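Local coordinates for protein adenosyl-chloride synthase (Thermotoga maritima, PDB 2ZBV) that binds adenosine, apparently where the N-terminal domain of one subunit meets the C-terminal domain of another, and, judging by its family, probably cleaves S-adenosyl-L-methionine with water or chloride as nucleophile, at residues 90-95 with 154-159; 187-192 with 228-233. All blocks are in the same frame, centred on the assembly; numbering follows the deposited sequence.

Interaction 1. Residues 90-95 with 154-159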
ATOM      1  N   ALA A  90      13.242  14.227 -11.096  1.00 21.06           N
ATOM      2  CA  ALA A  90      13.124  14.670  -9.712  1.00 22.40           C
ATOM      3  C   ALA A  90      13.491  16.130  -9.459  1.00 22.76           C
ATOM      4  O   ALA A  90      14.008  16.826 -10.338  1.00 22.72           O
ATOM      5  CB  ALA A  90      13.999  13.785  -8.837  1.00 23.00           C
ATOM      6  N   PRO A  91      13.204  16.619  -8.243  1.00 22.33           N
ATOM      7  CA  PRO A  91      13.543  18.003  -7.916  1.00 21.49           C
ATOM      8  C   PRO A  91      15.040  18.046  -7.636  1.00 22.80           C
ATOM      9  O   PRO A  91      15.626  17.049  -7.200  1.00 20.30           O
ATOM     10  CB  PRO A  91      12.710  18.277  -6.664  1.00 22.23           C
ATOM     11  CG  PRO A  91      12.635  16.927  -6.007  1.00 21.41           C
ATOM     12  CD  PRO A  91      12.350  16.028  -7.193  1.00 21.99           C
ATOM     13  N   ASP A  92      15.659  19.190  -7.898  1.00 23.11           N
ATOM     14  CA  ASP A  92      17.090  19.355  -7.665  1.00 24.89           C
ATOM     15  C   ASP A  92      17.334  19.696  -6.187  1.00 24.56           C
ATOM     16  O   ASP A  92      17.792  20.791  -5.862  1.00 24.37           O
ATOM     17  CB  ASP A  92      17.631  20.473  -8.575  1.00 25.95           C
ATOM     18  CG  ASP A  92      19.117  20.719  -8.387  1.00 29.88           C
ATOM     19  OD1 ASP A  92      19.876  19.734  -8.250  1.00 29.92           O
ATOM     20  OD2 ASP A  92      19.530  21.898  -8.385  1.00 32.20           O
ATOM     21  N   ASN A  93      17.027  18.755  -5.295  1.00 22.80           N
ATOM     22  CA  ASN A  93      17.205  18.988  -3.861  1.00 22.77           C
ATOM     23  C   ASN A  93      18.145  17.999  -3.183  1.00 22.20           C
ATOM     24  O   ASN A  93      18.196  17.933  -1.955  1.00 21.88           O
ATOM     25  CB  ASN A  93      15.850  18.951  -3.150  1.00 21.98           C
ATOM     26  CG  ASN A  93      15.159  17.602  -3.287  1.00 22.03           C
ATOM     27  OD1 ASN A  93      15.761  16.626  -3.748  1.00 20.49           O
ATOM     28  ND2 ASN A  93      13.894  17.542  -2.888  1.00 17.31           N
ATOM     29  N   GLY A  94      18.879  17.221  -3.973  1.00 20.65           N
ATOM     30  CA  GLY A  94      19.805  16.268  -3.391  1.00 18.63           C
ATOM     31  C   GLY A  94      19.301  14.835  -3.304  1.00 20.54           C
ATOM     32  O   GLY A  94      20.064  13.941  -2.940  1.00 19.35           O
ATOM     33  N   VAL A  95      18.031  14.595  -3.630  1.00 19.58           N
ATOM     34  CA  VAL A  95      17.503  13.234  -3.562  1.00 20.14           C
ATOM     35  C   VAL A  95      18.244  12.268  -4.506  1.00 21.80           C
ATOM     36  O   VAL A  95      18.323  11.064  -4.241  1.00 20.19           O
ATOM     37  CB  VAL A  95      15.962  13.197  -3.836  1.00 19.88           C
ATOM     38  CG1 VAL A  95      15.644  13.558  -5.300  1.00 17.88           C
ATOM     39  CG2 VAL A  95      15.415  11.817  -3.487  1.00 19.61           C
ATOM     40  N   SER A 154      25.730  21.259 -13.054  1.00 38.86           N
ATOM     41  CA  SER A 154      25.798  20.868 -11.658  1.00 38.05           C
ATOM     42  C   SER A 154      24.419  20.524 -11.116  1.00 36.62           C
ATOM     43  O   SER A 154      23.397  20.753 -11.771  1.00 35.18           O
ATOM     44  CB  SER A 154      26.416  21.987 -10.816  1.00 39.35           C
ATOM     45  OG  SER A 154      25.593  23.141 -10.827  1.00 42.83           O
ATOM     46  N   TYR A 155      24.408  19.971  -9.911  1.00 34.25           N
ATOM     47  CA  TYR A 155      23.177  19.579  -9.248  1.00 33.20           C
ATOM     48  C   TYR A 155      23.443  19.664  -7.752  1.00 31.58           C
ATOM     49  O   TYR A 155      24.588  19.556  -7.324  1.00 29.77           O
ATOM     50  CB  TYR A 155      22.812  18.152  -9.665  1.00 33.44           C
ATOM     51  CG  TYR A 155      23.836  17.112  -9.264  1.00 34.57           C
ATOM     52  CD1 TYR A 155      23.738  16.455  -8.043  1.00 35.66           C
ATOM     53  CD2 TYR A 155      24.911  16.796 -10.096  1.00 35.05           C
ATOM     54  CE1 TYR A 155      24.675  15.508  -7.653  1.00 37.21           C
ATOM     55  CE2 TYR A 155      25.863  15.843  -9.713  1.00 35.63           C
ATOM     56  CZ  TYR A 155      25.732  15.205  -8.487  1.00 37.04           C
ATOM     57  OH  TYR A 155      26.643  14.258  -8.077  1.00 35.72           O
ATOM     58  N   GLU A 156      22.397  19.880  -6.959  1.00 31.59           N
ATOM     59  CA  GLU A 156      22.557  19.975  -5.512  1.00 32.69           C
ATOM     60  C   GLU A 156      22.967  18.623  -4.948  1.00 31.68           C
ATOM     61  O   GLU A 156      22.439  17.589  -5.345  1.00 30.26           O
ATOM     62  CB  GLU A 156      21.254  20.434  -4.853  1.00 34.80           C
ATOM     63  CG  GLU A 156      20.891  21.891  -5.124  1.00 42.38           C
ATOM     64  CD  GLU A 156      21.905  22.864  -4.542  1.00 46.30           C
ATOM     65  OE1 GLU A 156      22.119  22.834  -3.312  1.00 48.94           O
ATOM     66  OE2 GLU A 156      22.492  23.657  -5.311  1.00 49.76           O
ATOM     67  N   VAL A 157      23.911  18.637  -4.017  1.00 32.52           N
ATOM     68  CA  VAL A 157      24.397  17.409  -3.408  1.00 33.41           C
ATOM     69  C   VAL A 157      24.191  17.414  -1.901  1.00 33.65           C
ATOM     70  O   VAL A 157      24.412  18.427  -1.244  1.00 31.19           O
ATOM     71  CB  VAL A 157      25.903  17.212  -3.692  1.00 34.65           C
ATOM     72  CG1 VAL A 157      26.412  15.971  -2.980  1.00 35.37           C
ATOM     73  CG2 VAL A 157      26.136  17.097  -5.196  1.00 35.66           C
ATOM     74  N   LEU A 158      23.758  16.277  -1.365  1.00 33.94           N
ATOM     75  CA  LEU A 158      23.550  16.134   0.069  1.00 36.34           C
ATOM     76  C   LEU A 158      24.895  15.891   0.736  1.00 39.34           C
ATOM     77  O   LEU A 158      25.623  14.968   0.362  1.00 38.65           O
ATOM     78  CB  LEU A 158      22.635  14.942   0.370  1.00 35.03           C
ATOM     79  CG  LEU A 158      21.142  15.077   0.078  1.00 36.72           C
ATOM     80  CD1 LEU A 158      20.435  13.782   0.466  1.00 35.69           C
ATOM     81  CD2 LEU A 158      20.573  16.250   0.865  1.00 37.38           C
ATOM     82  N   LYS A 159      25.233  16.715   1.718  1.00 43.39           N
ATOM     83  CA  LYS A 159      26.495  16.542   2.419  1.00 49.45           C
ATOM     84  C   LYS A 159      26.434  15.251   3.222  1.00 51.59           C
ATOM     85  O   LYS A 159      25.596  15.104   4.109  1.00 51.69           O
ATOM     86  CB  LYS A 159      26.763  17.729   3.350  1.00 50.91           C
ATOM     87  CG  LYS A 159      27.112  19.020   2.621  1.00 54.80           C
ATOM     88  CD  LYS A 159      27.382  20.158   3.596  1.00 57.43           C
ATOM     89  CE  LYS A 159      27.752  21.435   2.857  1.00 58.56           C
ATOM     90  NZ  LYS A 159      26.686  21.838   1.895  1.00 58.84           N
TER
HETATM   91  O   HOH W   1      20.024  17.514  -6.556  1.00 29.35           O
HETATM   92  O   HOH W   2      21.205  22.282 -11.136  1.00 45.49           O

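Interaction 2. Residues 187-192 with 228-233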
ATOM      1  N   ILE A 187      27.325   1.573   5.082  1.00 28.84           N
ATOM      2  CA  ILE A 187      28.631   0.928   4.990  1.00 27.33           C
ATOM      3  C   ILE A 187      28.562  -0.273   4.049  1.00 27.17           C
ATOM      4  O   ILE A 187      27.837  -1.232   4.307  1.00 26.21           O
ATOM      5  CB  ILE A 187      29.094   0.424   6.376  1.00 27.63           C
ATOM      6  CG1 ILE A 187      29.193   1.596   7.352  1.00 26.49           C
ATOM      7  CG2 ILE A 187      30.437  -0.291   6.253  1.00 27.36           C
ATOM      8  CD1 ILE A 187      29.289   1.168   8.804  1.00 28.70           C
ATOM      9  N   PRO A 188      29.319  -0.242   2.941  1.00 28.40           N
ATOM     10  CA  PRO A 188      29.256  -1.394   2.039  1.00 28.04           C
ATOM     11  C   PRO A 188      29.815  -2.608   2.770  1.00 29.61           C
ATOM     12  O   PRO A 188      30.821  -2.496   3.477  1.00 29.34           O
ATOM     13  CB  PRO A 188      30.145  -0.971   0.868  1.00 29.46           C
ATOM     14  CG  PRO A 188      30.116   0.543   0.925  1.00 30.25           C
ATOM     15  CD  PRO A 188      30.199   0.807   2.401  1.00 29.27           C
ATOM     16  N   PHE A 189      29.178  -3.764   2.618  1.00 29.48           N
ATOM     17  CA  PHE A 189      29.681  -4.950   3.301  1.00 30.82           C
ATOM     18  C   PHE A 189      31.084  -5.287   2.803  1.00 33.55           C
ATOM     19  O   PHE A 189      31.871  -5.903   3.520  1.00 34.50           O
ATOM     20  CB  PHE A 189      28.758  -6.149   3.090  1.00 29.45           C
ATOM     21  CG  PHE A 189      28.900  -7.198   4.155  1.00 28.01           C
ATOM     22  CD1 PHE A 189      28.323  -7.013   5.406  1.00 27.22           C
ATOM     23  CD2 PHE A 189      29.655  -8.342   3.928  1.00 27.21           C
ATOM     24  CE1 PHE A 189      28.498  -7.950   6.420  1.00 26.44           C
ATOM     25  CE2 PHE A 189      29.839  -9.285   4.936  1.00 27.64           C
ATOM     26  CZ  PHE A 189      29.259  -9.089   6.185  1.00 26.54           C
ATOM     27  N   ASP A 190      31.391  -4.887   1.570  1.00 37.51           N
ATOM     28  CA  ASP A 190      32.717  -5.120   0.994  1.00 40.11           C
ATOM     29  C   ASP A 190      33.747  -4.307   1.768  1.00 40.34           C
ATOM     30  O   ASP A 190      34.833  -4.795   2.078  1.00 41.10           O
ATOM     31  CB  ASP A 190      32.756  -4.703  -0.479  1.00 43.57           C
ATOM     32  CG  ASP A 190      32.071  -5.702  -1.385  1.00 47.83           C
ATOM     33  OD1 ASP A 190      32.343  -6.914  -1.243  1.00 48.85           O
ATOM     34  OD2 ASP A 190      31.270  -5.277  -2.245  1.00 50.54           O
ATOM     35  N   LEU A 191      33.400  -3.061   2.072  1.00 40.42           N
ATOM     36  CA  LEU A 191      34.285  -2.189   2.830  1.00 40.51           C
ATOM     37  C   LEU A 191      34.540  -2.850   4.183  1.00 40.30           C
ATOM     38  O   LEU A 191      35.673  -2.901   4.668  1.00 40.19           O
ATOM     39  CB  LEU A 191      33.629  -0.822   3.038  1.00 41.25           C
ATOM     40  CG  LEU A 191      34.504   0.222   3.733  1.00 42.91           C
ATOM     41  CD1 LEU A 191      35.612   0.646   2.782  1.00 45.05           C
ATOM     42  CD2 LEU A 191      33.673   1.424   4.139  1.00 43.77           C
ATOM     43  N   PHE A 192      33.468  -3.355   4.785  1.00 39.80           N
ATOM     44  CA  PHE A 192      33.550  -4.027   6.077  1.00 37.78           C
ATOM     45  C   PHE A 192      34.447  -5.256   5.979  1.00 37.75           C
ATOM     46  O   PHE A 192      35.172  -5.584   6.917  1.00 38.15           O
ATOM     47  CB  PHE A 192      32.143  -4.432   6.536  1.00 36.67           C
ATOM     48  CG  PHE A 192      32.124  -5.299   7.766  1.00 36.49           C
ATOM     49  CD1 PHE A 192      31.787  -6.642   7.675  1.00 36.56           C
ATOM     50  CD2 PHE A 192      32.425  -4.769   9.016  1.00 36.64           C
ATOM     51  CE1 PHE A 192      31.746  -7.447   8.814  1.00 38.15           C
ATOM     52  CE2 PHE A 192      32.388  -5.563  10.160  1.00 36.98           C
ATOM     53  CZ  PHE A 192      32.047  -6.905  10.059  1.00 36.81           C
ATOM     54  N   LEU A 228      21.607 -10.780  18.265  1.00 24.58           N
ATOM     55  CA  LEU A 228      22.068  -9.806  17.271  1.00 24.10           C
ATOM     56  C   LEU A 228      23.009 -10.426  16.239  1.00 24.45           C
ATOM     57  O   LEU A 228      23.764 -11.347  16.546  1.00 24.28           O
ATOM     58  CB  LEU A 228      22.815  -8.658  17.959  1.00 23.40           C
ATOM     59  CG  LEU A 228      22.018  -7.564  18.668  1.00 25.07           C
ATOM     60  CD1 LEU A 228      22.928  -6.846  19.664  1.00 25.52           C
ATOM     61  CD2 LEU A 228      21.447  -6.587  17.638  1.00 20.91           C
ATOM     62  N   LEU A 229      22.964  -9.910  15.016  1.00 22.35           N
ATOM     63  CA  LEU A 229      23.836 -10.393  13.958  1.00 23.20           C
ATOM     64  C   LEU A 229      24.160  -9.273  12.986  1.00 24.78           C
ATOM     65  O   LEU A 229      23.373  -8.334  12.805  1.00 23.19           O
ATOM     66  CB  LEU A 229      23.194 -11.546  13.177  1.00 22.54           C
ATOM     67  CG  LEU A 229      21.920 -11.232  12.379  1.00 22.38           C
ATOM     68  CD1 LEU A 229      21.894 -12.025  11.078  1.00 23.35           C
ATOM     69  CD2 LEU A 229      20.704 -11.545  13.235  1.00 20.13           C
ATOM     70  N   VAL A 230      25.330  -9.379  12.369  1.00 23.30           N
ATOM     71  CA  VAL A 230      25.769  -8.413  11.374  1.00 24.64           C
ATOM     72  C   VAL A 230      25.839  -9.194  10.074  1.00 24.34           C
ATOM     73  O   VAL A 230      26.414 -10.283  10.024  1.00 22.17           O
ATOM     74  CB  VAL A 230      27.164  -7.838  11.721  1.00 26.93           C
ATOM     75  CG1 VAL A 230      27.780  -7.188  10.500  1.00 28.65           C
ATOM     76  CG2 VAL A 230      27.034  -6.815  12.848  1.00 27.11           C
ATOM     77  N   HIS A 231      25.239  -8.657   9.021  1.00 24.07           N
ATOM     78  CA  HIS A 231      25.255  -9.357   7.749  1.00 25.01           C
ATOM     79  C   HIS A 231      25.105  -8.382   6.589  1.00 24.32           C
ATOM     80  O   HIS A 231      24.882  -7.181   6.792  1.00 23.35           O
ATOM     81  CB  HIS A 231      24.114 -10.377   7.713  1.00 25.99           C
ATOM     82  CG  HIS A 231      22.756  -9.750   7.637  1.00 29.11           C
ATOM     83  ND1 HIS A 231      21.924  -9.906   6.550  1.00 31.43           N
ATOM     84  CD2 HIS A 231      22.102  -8.933   8.496  1.00 31.34           C
ATOM     85  CE1 HIS A 231      20.816  -9.215   6.743  1.00 32.00           C
ATOM     86  NE2 HIS A 231      20.897  -8.614   7.916  1.00 32.97           N
ATOM     87  N   PRO A 232      25.258  -8.879   5.353  1.00 23.81           N
ATOM     88  CA  PRO A 232      25.109  -7.981   4.205  1.00 24.80           C
ATOM     89  C   PRO A 232      23.640  -8.011   3.783  1.00 24.80           C
ATOM     90  O   PRO A 232      23.102  -9.090   3.554  1.00 24.56           O
ATOM     91  CB  PRO A 232      26.023  -8.609   3.161  1.00 24.62           C
ATOM     92  CG  PRO A 232      25.874 -10.086   3.435  1.00 25.66           C
ATOM     93  CD  PRO A 232      25.885 -10.157   4.955  1.00 25.03           C
ATOM     94  N   ASP A 233      22.987  -6.851   3.700  1.00 23.83           N
ATOM     95  CA  ASP A 233      21.583  -6.835   3.296  1.00 25.63           C
ATOM     96  C   ASP A 233      21.468  -7.148   1.803  1.00 26.45           C
ATOM     97  O   ASP A 233      22.470  -7.414   1.144  1.00 27.49           O
ATOM     98  CB  ASP A 233      20.896  -5.496   3.639  1.00 24.11           C
ATOM     99  CG  ASP A 233      21.441  -4.313   2.849  1.00 28.88           C
ATOM    100  OD1 ASP A 233      22.069  -4.517   1.792  1.00 27.53           O
ATOM    101  OD2 ASP A 233      21.216  -3.161   3.291  1.00 28.93           O
TER

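Interaction 1. Residues 90-95 with 154-159
Following Pro91 of strand 87-91, the chain bends through an inverse gamma turn centred on Asp92, and this residue supplies the principal polar link to residues 154-159. With CG anti to its own backbone N (chi1 180°), the Asp92 carboxylate reaches across so that OD1 accepts the N-H of Glu156 at 2.8 Å, on its syn lone pair and nearly straight (166°). A water extends the link: it donates to Asp92 OD1 and to Glu156 O and accepts from Gly94 N. A second water donates to Asp92 OD2, though at a long 3.2 Å, and to Ser154 O. Asn93 faces away from the loop; its OD1 takes the N-H of Val95 in an Asx turn, while ND2 binds Val67 O beside the adenosine-binding Asp68. Gly94 then comes up against the loop, its CA 3.5 Å from Glu156 O in a CA-H...O contact. Its positive phi (99°) suits glycine, and a CB would collide with Leu158 CG, which sits 3.4 Å from Gly94 O. Thr97 OG1 bonds both Gly94 O and Leu158 N. The Glu156 chain, bent at chi2, leaves OE2 4.6 Å from Asp92 OD2. This proximity of like charges might raise the pKa of either acid, whereas the N-H and two waters around the Asp92 carboxylate would be expected to stabilise its anionic form.

Interaction 2. Residues 187-192 with 228-233
The Phe189 ring is sandwiched between Pro232 on one face and Phe192 on the other. On the first side, Pro232 CB stands over the ring, 3.7 Å from the centroid of Phe189 and 25° off its normal, a CH-pi contact. The proline is displaced toward the rim, and its CB comes closest to Phe189 CG, at 3.4 Å. Its CD, at the other end of the CB-CG-CD path, meets CE1 and CZ of Phe189, so the pyrrolidine spans the benzene ring instead of touching it at one point. On the opposite face lies CD1 of Phe192, also offset toward the rim, three residues further along the same short helix. At the ring edge, near its plane, Val230 CG1 approaches Phe189 CE1 at 4.2 Å. The same methyl comes within 4.3 Å of Phe192 CZ, so one valine branch touches both aromatic side chains. Phe189 CE1 also reaches the backbone, 3.4 Å from His231 C.

Both phenylalanines carry CG anti to the backbone N (chi1 -157° for Phe189), which sends their rings from the helix toward the strand. Val230 and Pro232 point back toward them, while the intervening His231 points away, the alternation expected of an extended strand. His231 meets the Phe220 ring edge-to-face, close to bound adenosine, and packs on Thr125 of the second subunit. The contact thus joins the side of strand 228-232 that carries Val230 and Pro232, by apolar packing, to helix 189-192, a single turn closed by the backbone bond from Phe192 N to Pro188 O, with Pro188 at the N-cap. Around this core, Phe192 and Val230 both rest on Leu238 of strand 237-242 and Val203 of strand 202-207, and Phe192 also meets Ile261 of strand 258-262.

Overall arrangement
From the N terminus, the chain lays down most of the mixed sheet up to strand 87-91, then adds helix 97-103, strand 105-110 and helix 127-140 before interaction 1 closes a loop of 58 intervening residues. That contact brings the segment before strand 164-166 back against the turn that follows strand 87-91 in the N-terminal domain. The path then enters the C-terminal beta domain, where interaction 2 closes a shorter loop of 35 residues that includes strands 202-207 and 210-216, joining helix 189-192 to strand 228-232. The two loops follow in series, neither nesting nor crossing. The centres of interactions 1 and 2 lie about 27 Å apart. Nearest atoms of interactions 1 and 2 are about 14 Å apart.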